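Local coordinates for carboxypeptidase A (Helicoverpa armigera, PDB 1JQG), which is a zinc-dependent enzyme of the M14 peptidase family, and probably removes C-terminal residues from peptide chains as a metallocarboxypeptidase, at residues S278-P283 with S367-Q372. Residues are numbered along the deposited sequence; the frame is centred on the assembly and turned at random.
Sequences SAFSEP and SDYAMQ
F280, on a type II beta turn running from S278 to S281 just ahead of helix 283-294, reaches across to Y369 on the short helix 366-373, and the two backbones stay well apart while a single pair of rings bridges them. F280 takes the left-handed conformation at the third position of the turn, and from there its side chain sets out toward the helix. The pair is a T-shaped stack: the edge of F280 points at one face of Y369, with ring centroids 4.9 Å apart and planes at 72°. The phenyl is led in by CZ, which sits 3.5 Å above the tyrosine ring plane and over its centre, so that all six carbons of Y369 lie at similar range; F280 CZ to Y369 CE1 is 3.7 Å. In Y369, CG anti to the backbone N (chi1 173°) carries the ring toward the turn, and chi2 near 90° presents its face. In this zinc carboxypeptidase domain, with its mixed sheet of eight strands, the contact lies toward the surface and joins the loop before helix 283-294 to a helix that leads into strand 377-383; the Y369 side chain is about 12 Å from that of the zinc ligand H306. R289 of helix 283-294 touches both side chains, and F257 meets F280 at a steep angle. Behind the phenylalanine, the turn is tied to the helix start: S281 OG is hydrogen-bonded at 2.8 Å to OE2 of E282, the N-cap residue, on the anti side of the carboxylate, and Y242 OH also bonds to that oxygen.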
loop_
_atom_site.group_PDB
_atom_site.type_symbol
_atom_site.label_atom_id
_atom_site.label_comp_id
_atom_site.label_asym_id
_atom_site.label_seq_id
_atom_site.Cartn_x
_atom_site.Cartn_y
_atom_site.Cartn_z
ATOM N N SER A 278 -17.051 -10.326 8.048
ATOM C CA SER A 278 -17.583 -10.466 6.719
ATOM C C SER A 278 -16.948 -9.414 5.789
ATOM O O SER A 278 -16.040 -8.690 6.182
ATOM C CB SER A 278 -19.105 -10.246 6.661
ATOM O OG SER A 278 -19.311 -8.882 7.023
ATOM N N ALA A 279 -17.351 -9.446 4.517
ATOM C CA ALA A 279 -16.853 -8.493 3.537
ATOM C C ALA A 279 -17.348 -7.089 3.892
ATOM O O ALA A 279 -18.533 -6.926 4.167
ATOM C CB ALA A 279 -17.344 -8.924 2.157
ATOM N N PHE A 280 -16.455 -6.124 3.905
ATOM C CA PHE A 280 -16.768 -4.758 4.261
ATOM C C PHE A 280 -17.361 -4.639 5.663
ATOM O O PHE A 280 -18.200 -3.790 5.989
ATOM C CB PHE A 280 -17.704 -4.138 3.237
ATOM C CG PHE A 280 -17.144 -4.103 1.840
ATOM C CD1 PHE A 280 -17.646 -4.954 0.869
ATOM C CD2 PHE A 280 -16.116 -3.258 1.501
ATOM C CE1 PHE A 280 -17.139 -4.940 -0.412
ATOM C CE2 PHE A 280 -15.613 -3.243 0.218
ATOM C CZ PHE A 280 -16.110 -4.086 -0.753
ATOM N N SER A 281 -16.828 -5.403 6.617
ATOM C CA SER A 281 -17.189 -5.293 8.014
ATOM C C SER A 281 -16.554 -4.093 8.702
ATOM O O SER A 281 -17.032 -3.556 9.686
ATOM C CB SER A 281 -16.802 -6.586 8.729
ATOM O OG SER A 281 -15.411 -6.749 8.774
ATOM N N GLU A 282 -15.427 -3.629 8.144
ATOM C CA GLU A 282 -14.736 -2.465 8.692
ATOM C C GLU A 282 -15.191 -1.199 7.992
ATOM O O GLU A 282 -15.498 -1.258 6.795
ATOM C CB GLU A 282 -13.219 -2.671 8.560
ATOM C CG GLU A 282 -12.715 -3.948 9.159
ATOM C CD GLU A 282 -13.306 -4.251 10.532
ATOM O OE1 GLU A 282 -13.175 -3.362 11.390
ATOM O OE2 GLU A 282 -13.864 -5.390 10.620
ATOM N N PRO A 283 -15.265 -0.095 8.721
ATOM C CA PRO A 283 -15.639 1.192 8.189
ATOM C C PRO A 283 -14.675 1.755 7.157
ATOM O O PRO A 283 -15.129 2.366 6.185
ATOM C CB PRO A 283 -15.688 2.099 9.438
ATOM C CG PRO A 283 -14.675 1.484 10.339
ATOM C CD PRO A 283 -14.892 -0.008 10.163
ATOM N N SER A 367 -7.909 -3.735 -5.118
ATOM C CA SER A 367 -7.806 -3.661 -6.576
ATOM C C SER A 367 -8.664 -4.708 -7.291
ATOM O O SER A 367 -9.201 -4.416 -8.360
ATOM C CB SER A 367 -6.359 -3.711 -7.050
ATOM O OG SER A 367 -5.663 -4.899 -6.749
ATOM N N ASP A 368 -8.793 -5.904 -6.703
ATOM C CA ASP A 368 -9.634 -6.937 -7.280
ATOM C C ASP A 368 -11.122 -6.569 -7.281
ATOM O O ASP A 368 -11.841 -6.849 -8.243
ATOM C CB ASP A 368 -9.438 -8.273 -6.546
ATOM C CG ASP A 368 -8.198 -9.002 -6.993
ATOM O OD1 ASP A 368 -7.836 -10.036 -6.401
ATOM O OD2 ASP A 368 -7.483 -8.591 -7.918
ATOM N N TYR A 369 -11.582 -5.951 -6.188
ATOM C CA TYR A 369 -12.955 -5.562 -6.044
ATOM C C TYR A 369 -13.311 -4.422 -7.016
ATOM O O TYR A 369 -14.339 -4.531 -7.692
ATOM C CB TYR A 369 -13.317 -5.178 -4.601
ATOM C CG TYR A 369 -14.720 -4.590 -4.461
ATOM C CD1 TYR A 369 -15.834 -5.410 -4.299
ATOM C CD2 TYR A 369 -14.966 -3.229 -4.497
ATOM C CE1 TYR A 369 -17.113 -4.922 -4.172
ATOM C CE2 TYR A 369 -16.217 -2.682 -4.378
ATOM C CZ TYR A 369 -17.292 -3.547 -4.216
ATOM O OH TYR A 369 -18.542 -3.005 -4.095
ATOM N N ALA A 370 -12.451 -3.439 -7.095
ATOM C CA ALA A 370 -12.592 -2.308 -7.983
ATOM C C ALA A 370 -12.690 -2.717 -9.448
ATOM O O ALA A 370 -13.511 -2.163 -10.163
ATOM C CB ALA A 370 -11.336 -1.421 -7.884
ATOM N N MET A 371 -11.888 -3.710 -9.812
ATOM C CA MET A 371 -11.939 -4.360 -11.121
ATOM C C MET A 371 -13.281 -5.043 -11.383
ATOM O O MET A 371 -13.800 -4.978 -12.484
ATOM C CB MET A 371 -10.810 -5.387 -11.228
ATOM C CG MET A 371 -10.852 -6.164 -12.532
ATOM S SD MET A 371 -9.374 -5.900 -13.523
ATOM C CE MET A 371 -10.244 -5.922 -15.119
ATOM N N GLN A 372 -13.842 -5.665 -10.366
ATOM C CA GLN A 372 -15.103 -6.392 -10.473
ATOM C C GLN A 372 -16.311 -5.473 -10.505
ATOM O O GLN A 372 -17.359 -5.725 -11.118
ATOM C CB GLN A 372 -15.237 -7.357 -9.295
ATOM C CG GLN A 372 -16.553 -8.076 -9.192
ATOM C CD GLN A 372 -16.801 -8.746 -7.858
ATOM O OE1 GLN A 372 -16.875 -8.105 -6.808
ATOM N NE2 GLN A 372 -16.956 -10.069 -7.838
#